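Acetyltransferase, GNAT family (Streptococcus agalactiae 2603V/R, PDB 2Q7B) probably acts as an N-acetyltransferase of the GNAT family, moving an acetyl group from acetyl-coenzyme A to an amine. Local coordinates at residues Lys99-Tyr104 / Phe147-Gln152; Ile134-Pro139 / Gln152-Ile157. All coordinates share one frame; numbering follows the deposited sequence.

Interaction 1 of 2, residues Lys99-Tyr104 / Phe147-Gln152; sequences KKFFTY and FFYENQ
The Phe101 ring presents its edge to the helix, with Phe148 CE2 and Tyr149 CE1 both lying near its plane. Its CE2 comes within 3.4 Å of Phe148 CE2. The two phenylalanine planes are inclined at 53° and their centroids lie 5.6 Å apart, an oblique pairing. One face of the Phe148 ring carries the amide of Gln152, whose NE2 sits 3.3 Å above the ring plane toward the rim. That amide is steadied by a bent hydrogen bond from Gln152 NE2 to Phe148 O (3.1 Å, N-H...O angle 138°), which holds it beside the ring.

Phe101 CG stands anti to the backbone N (chi1 -178°), which carries the ring off strand 95-103 toward Phe148, which approaches from the opposite direction. Tyr149 instead slides past it, its OH resting 3.4 Å from Phe101 CD2 and its CE1 3.8 Å from the same carbon. Flat, wide phenylalanines suit this place because they bridge a strand and a helix whose nearest CA atoms, those of Phe101 and Tyr149, are 11.1 Å apart. Leu118 of helix 114-128 also packs on Phe101. The sequence Phe-Tyr-Glu-Asn-Gln-Gly-Phe, running from the helix into the loop after it, matches the FYxxxGF pattern common in GNAT enzymes, and the aromatic group joins helix 143-150 to strand 95-103, which with its parallel neighbour 133-139 probably forms the splayed pair between which GNAT enzymes usually bind acetyl-coenzyme A.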
loop_
_atom_site.group_PDB
_atom_site.type_symbol
_atom_site.label_atom_id
_atom_site.label_comp_id
_atom_site.label_asym_id
_atom_site.label_seq_id
_atom_site.Cartn_x
_atom_site.Cartn_y
_atom_site.Cartn_z
ATOM N N LYS A 99 15.906 9.070 -0.877
ATOM C CA LYS A 99 14.494 8.885 -1.178
ATOM C C LYS A 99 13.759 8.251 -0.018
ATOM O O LYS A 99 14.374 7.736 0.911
ATOM C CB LYS A 99 14.334 7.899 -2.354
ATOM C CG LYS A 99 14.806 8.375 -3.706
ATOM C CD LYS A 99 14.695 7.277 -4.758
ATOM C CE LYS A 99 13.261 6.882 -5.115
ATOM N NZ LYS A 99 12.516 8.018 -5.664
ATOM N N LYS A 100 12.433 8.277 -0.121
ATOM C CA LYS A 100 11.523 7.652 0.812
ATOM C C LYS A 100 11.870 7.919 2.268
ATOM O O LYS A 100 11.875 7.008 3.085
ATOM C CB LYS A 100 11.441 6.162 0.528
ATOM C CG LYS A 100 11.039 5.825 -0.919
ATOM C CD LYS A 100 9.714 6.453 -1.341
ATOM C CE LYS A 100 9.410 6.196 -2.805
ATOM N NZ LYS A 100 8.770 7.386 -3.428
ATOM N N PHE A 101 12.116 9.195 2.567
ATOM C CA PHE A 101 12.482 9.617 3.905
ATOM C C PHE A 101 11.234 10.058 4.672
ATOM O O PHE A 101 10.712 11.137 4.444
ATOM C CB PHE A 101 13.532 10.707 3.802
ATOM C CG PHE A 101 14.038 11.218 5.125
ATOM C CD1 PHE A 101 14.054 10.440 6.278
ATOM C CD2 PHE A 101 14.643 12.448 5.166
ATOM C CE1 PHE A 101 14.559 10.935 7.447
ATOM C CE2 PHE A 101 15.168 12.928 6.316
ATOM C CZ PHE A 101 15.116 12.174 7.468
ATOM N N PHE A 102 10.771 9.215 5.581
ATOM C CA PHE A 102 9.538 9.478 6.326
ATOM C C PHE A 102 9.675 9.090 7.780
ATOM O O PHE A 102 10.409 8.157 8.096
ATOM C CB PHE A 102 8.381 8.665 5.733
ATOM C CG PHE A 102 8.126 8.941 4.273
ATOM C CD1 PHE A 102 7.564 10.140 3.873
ATOM C CD2 PHE A 102 8.431 7.984 3.295
ATOM C CE1 PHE A 102 7.332 10.404 2.536
ATOM C CE2 PHE A 102 8.192 8.249 1.963
ATOM C CZ PHE A 102 7.649 9.464 1.585
ATOM N N THR A 103 8.977 9.823 8.648
ATOM C CA THR A 103 8.928 9.523 10.071
ATOM C C THR A 103 7.559 9.896 10.603
ATOM O O THR A 103 6.986 10.859 10.140
ATOM C CB THR A 103 9.987 10.334 10.899
ATOM O OG1 THR A 103 9.795 11.728 10.678
ATOM C CG2 THR A 103 11.401 9.992 10.512
ATOM N N TYR A 104 7.017 9.133 11.544
ATOM C CA TYR A 104 5.771 9.557 12.187
ATOM C C TYR A 104 6.128 10.788 13.064
ATOM O O TYR A 104 7.224 10.848 13.611
ATOM C CB TYR A 104 5.076 8.432 12.988
ATOM C CG TYR A 104 4.262 7.469 12.132
ATOM C CD1 TYR A 104 3.235 7.931 11.297
ATOM C CD2 TYR A 104 4.490 6.086 12.185
ATOM C CE1 TYR A 104 2.486 7.034 10.509
ATOM C CE2 TYR A 104 3.764 5.207 11.405
ATOM C CZ TYR A 104 2.765 5.680 10.575
ATOM O OH TYR A 104 2.048 4.764 9.842
ATOM N N PHE A 147 14.310 23.060 6.612
ATOM C CA PHE A 147 15.214 23.495 7.693
ATOM C C PHE A 147 15.953 22.268 8.240
ATOM O O PHE A 147 17.127 22.341 8.569
ATOM C CB PHE A 147 14.454 24.264 8.785
ATOM C CG PHE A 147 15.325 25.200 9.602
ATOM C CD1 PHE A 147 16.089 26.191 8.976
ATOM C CD2 PHE A 147 15.327 25.143 10.994
ATOM C CE1 PHE A 147 16.875 27.069 9.720
ATOM C CE2 PHE A 147 16.104 26.023 11.743
ATOM C CZ PHE A 147 16.877 26.991 11.105
ATOM N N PHE A 148 15.253 21.139 8.317
ATOM C CA PHE A 148 15.868 19.875 8.712
ATOM C C PHE A 148 17.026 19.528 7.758
ATOM O O PHE A 148 18.126 19.252 8.227
ATOM C CB PHE A 148 14.836 18.714 8.776
ATOM C CG PHE A 148 15.469 17.371 9.034
ATOM C CD1 PHE A 148 15.724 16.950 10.326
ATOM C CD2 PHE A 148 15.869 16.559 7.985
ATOM C CE1 PHE A 148 16.348 15.733 10.565
ATOM C CE2 PHE A 148 16.503 15.359 8.230
ATOM C CZ PHE A 148 16.736 14.949 9.524
ATOM N N TYR A 149 16.785 19.562 6.443
ATOM C CA TYR A 149 17.843 19.261 5.450
ATOM C C TYR A 149 19.025 20.221 5.503
ATOM O O TYR A 149 20.154 19.794 5.364
ATOM C CB TYR A 149 17.313 19.206 4.006
ATOM C CG TYR A 149 16.366 18.055 3.739
ATOM C CD1 TYR A 149 16.771 16.740 3.909
ATOM C CD2 TYR A 149 15.073 18.290 3.298
ATOM C CE1 TYR A 149 15.904 15.700 3.678
ATOM C CE2 TYR A 149 14.196 17.268 3.076
ATOM C CZ TYR A 149 14.608 15.973 3.262
ATOM O OH TYR A 149 13.711 14.960 2.998
ATOM N N GLU A 150 18.763 21.499 5.704
ATOM C CA GLU A 150 19.830 22.499 5.793
ATOM C C GLU A 150 20.724 22.273 7.020
ATOM O O GLU A 150 21.946 22.497 6.958
ATOM C CB GLU A 150 19.230 23.906 5.756
ATOM C CG GLU A 150 18.665 24.237 4.372
ATOM C CD GLU A 150 17.697 25.402 4.360
ATOM O OE1 GLU A 150 17.592 26.140 5.369
ATOM O OE2 GLU A 150 17.032 25.571 3.317
ATOM N N ASN A 151 20.103 21.810 8.115
ATOM C CA ASN A 151 20.813 21.431 9.351
ATOM C C ASN A 151 21.603 20.121 9.205
ATOM O O ASN A 151 22.409 19.804 10.070
ATOM C CB ASN A 151 19.856 21.310 10.551
ATOM C CG ASN A 151 19.405 22.654 11.094
ATOM O OD1 ASN A 151 18.208 22.891 11.243
ATOM N ND2 ASN A 151 20.357 23.535 11.402
ATOM N N GLN A 152 21.359 19.343 8.148
ATOM C CA GLN A 152 22.159 18.151 7.885
ATOM C C GLN A 152 23.216 18.505 6.842
ATOM O O GLN A 152 23.872 17.614 6.323
ATOM C CB GLN A 152 21.309 16.977 7.377
ATOM C CG GLN A 152 20.013 16.655 8.154
ATOM C CD GLN A 152 20.188 16.669 9.667
ATOM O OE1 GLN A 152 21.156 16.118 10.202
ATOM N NE2 GLN A 152 19.239 17.299 10.368
#

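Interaction 2 of 2, residues Ile134-Pro139 / Gln152-Ile157; sequences IVLDTP and QGFKQI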
loop_
_atom_site.group_PDB
_atom_site.type_symbol
_atom_site.label_atom_id
_atom_site.label_comp_id
_atom_site.label_asym_id
_atom_site.label_seq_id
_atom_site.Cartn_x
_atom_site.Cartn_y
_atom_site.Cartn_z
ATOM N N ILE A 134 25.130 13.739 -2.819
ATOM C CA ILE A 134 23.800 13.230 -2.486
ATOM C C ILE A 134 22.774 14.272 -2.860
ATOM O O ILE A 134 22.886 15.416 -2.425
ATOM C CB ILE A 134 23.640 12.924 -0.988
ATOM C CG1 ILE A 134 24.693 11.898 -0.534
ATOM C CG2 ILE A 134 22.196 12.482 -0.674
ATOM C CD1 ILE A 134 24.757 10.605 -1.275
ATOM N N VAL A 135 21.766 13.862 -3.634
ATOM C CA VAL A 135 20.707 14.751 -4.090
ATOM C C VAL A 135 19.357 14.273 -3.583
ATOM O O VAL A 135 19.177 13.104 -3.248
ATOM C CB VAL A 135 20.675 14.872 -5.640
ATOM C CG1 VAL A 135 22.041 15.320 -6.178
ATOM C CG2 VAL A 135 20.264 13.570 -6.305
ATOM N N LEU A 136 18.401 15.188 -3.504
ATOM C CA LEU A 136 17.059 14.833 -3.077
ATOM C C LEU A 136 16.117 15.928 -3.474
ATOM O O LEU A 136 16.549 17.047 -3.770
ATOM C CB LEU A 136 17.014 14.623 -1.562
ATOM C CG LEU A 136 17.325 15.800 -0.623
ATOM C CD1 LEU A 136 16.102 16.705 -0.369
ATOM C CD2 LEU A 136 17.811 15.258 0.710
ATOM N N ASP A 137 14.829 15.622 -3.494
ATOM C CA ASP A 137 13.867 16.680 -3.712
ATOM C C ASP A 137 12.882 16.669 -2.559
ATOM O O ASP A 137 12.719 15.665 -1.866
ATOM C CB ASP A 137 13.163 16.615 -5.072
ATOM C CG ASP A 137 12.140 15.544 -5.129
ATOM O OD1 ASP A 137 12.498 14.446 -4.700
ATOM O OD2 ASP A 137 11.015 15.794 -5.606
ATOM N N THR A 138 12.244 17.809 -2.358
ATOM C CA THR A 138 11.309 17.993 -1.276
ATOM C C THR A 138 10.249 18.993 -1.734
ATOM O O THR A 138 10.591 19.952 -2.415
ATOM C CB THR A 138 12.064 18.495 0.009
ATOM O OG1 THR A 138 11.120 18.888 1.004
ATOM C CG2 THR A 138 12.981 19.671 -0.286
ATOM N N PRO A 139 8.965 18.772 -1.385
ATOM C CA PRO A 139 7.930 19.745 -1.780
ATOM C C PRO A 139 8.236 21.177 -1.312
ATOM O O PRO A 139 8.722 21.377 -0.192
ATOM C CB PRO A 139 6.667 19.214 -1.105
ATOM C CG PRO A 139 6.921 17.762 -0.892
ATOM C CD PRO A 139 8.390 17.626 -0.652
ATOM N N GLN A 152 21.359 19.343 8.148
ATOM C CA GLN A 152 22.159 18.151 7.885
ATOM C C GLN A 152 23.216 18.505 6.842
ATOM O O GLN A 152 23.872 17.614 6.323
ATOM C CB GLN A 152 21.309 16.977 7.377
ATOM C CG GLN A 152 20.013 16.655 8.154
ATOM C CD GLN A 152 20.188 16.669 9.667
ATOM O OE1 GLN A 152 21.156 16.118 10.202
ATOM N NE2 GLN A 152 19.239 17.299 10.368
ATOM N N GLY A 153 23.360 19.800 6.528
ATOM C CA GLY A 153 24.343 20.280 5.567
ATOM C C GLY A 153 23.971 20.319 4.091
ATOM O O GLY A 153 24.866 20.478 3.264
ATOM N N PHE A 154 22.684 20.176 3.739
ATOM C CA PHE A 154 22.254 20.257 2.322
ATOM C C PHE A 154 22.019 21.686 1.892
ATOM O O PHE A 154 21.434 22.460 2.660
ATOM C CB PHE A 154 20.946 19.524 2.056
ATOM C CG PHE A 154 21.088 18.057 1.980
ATOM C CD1 PHE A 154 21.174 17.320 3.130
ATOM C CD2 PHE A 154 21.121 17.399 0.754
ATOM C CE1 PHE A 154 21.315 15.982 3.082
ATOM C CE2 PHE A 154 21.265 16.039 0.698
ATOM C CZ PHE A 154 21.353 15.316 1.871
ATOM N N LYS A 155 22.434 22.006 0.660
ATOM C CA LYS A 155 22.239 23.327 0.070
ATOM C C LYS A 155 21.286 23.162 -1.110
ATOM O O LYS A 155 21.327 22.141 -1.785
ATOM C CB LYS A 155 23.574 23.908 -0.387
ATOM N N GLN A 156 20.412 24.147 -1.340
ATOM C CA GLN A 156 19.425 24.089 -2.435
ATOM C C GLN A 156 20.129 24.260 -3.778
ATOM O O GLN A 156 21.237 24.765 -3.824
ATOM C CB GLN A 156 18.311 25.143 -2.247
ATOM C CG GLN A 156 17.169 25.094 -3.299
ATOM C CD GLN A 156 15.999 26.044 -3.005
ATOM O OE1 GLN A 156 15.999 26.778 -2.012
ATOM N NE2 GLN A 156 14.993 26.028 -3.883
ATOM N N ILE A 157 19.493 23.789 -4.849
ATOM C CA ILE A 157 20.033 23.873 -6.199
ATOM C C ILE A 157 18.875 23.902 -7.201
ATOM O O ILE A 157 17.759 23.461 -6.891
ATOM C CB ILE A 157 21.000 22.680 -6.498
ATOM C CG1 ILE A 157 21.991 23.024 -7.617
ATOM C CG2 ILE A 157 20.231 21.418 -6.838
ATOM C CD1 ILE A 157 23.121 22.011 -7.773
#
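Phe154, whose ring meets Ile134 and Leu136, is anchored through its backbone, where Phe154 N probably forms a hydrogen bond to Tyr149 O. The same carbonyl also accepts Gln152 N, so two amides grip one oxygen at the end of helix 143-150. Together with the pairing of Gly153 N and Glu150 O, this forms a Schellman motif. Gly153 is its C-prime residue, and its positive phi (87°) is a backbone shape that glycine adopts readily.

The turn sends the Phe154 side chain toward strand 133-139, past Lys178 of the intervening strand 173-179. Leu136 lays one methyl over a face of the ring: CD2 is 3.9 Å from the centroid, 25° off the normal, a CH-pi contact. Its nearest ring atom is Phe154 CE2, at 3.5 Å. The first torsion of Leu136 places CG between the backbone N and the carbonyl carbon (chi1 63°), a crowded position that nevertheless leaves CD2 above the ring. Ile134 works differently, bringing CG2 in at the ring edge, 3.9 Å from Phe154 CZ, while the rest of its side chain leads away. Ile134 O also approaches obliquely, 3.6 Å from Phe154 CE2. A leucine methyl fits a flat aromatic face, and the branched isoleucine can offer one arm to the ring while its side chain also packs on helix 114-128.

Across the two segments the contact is therefore apolar, resting on shape and burial; the directional bonds lie at the helix end, which fixes where the phenylalanine starts.

Both contacts use aromatic side chains to tie the region around helix 143-150 to the central sheet, but on neighbouring strands: 95-103 in interaction 1 and 133-139 in interaction 2. They share Gln152 and merge at Tyr149, whose CE1 also packs 3.6 Å from Leu136 CD2. Interaction 1 is partly buried, joins ring to ring, and lies nearer the centre of the chain. Interaction 2, its centre about 9 Å from that of the first, is fully buried where its side chains touch, and sets aliphatic groups against a single ring. The helix reaches strand 95-103 through Phe148 and Tyr149; strand 133-139 meets Tyr149 as well, together with Phe154 just beyond the cap.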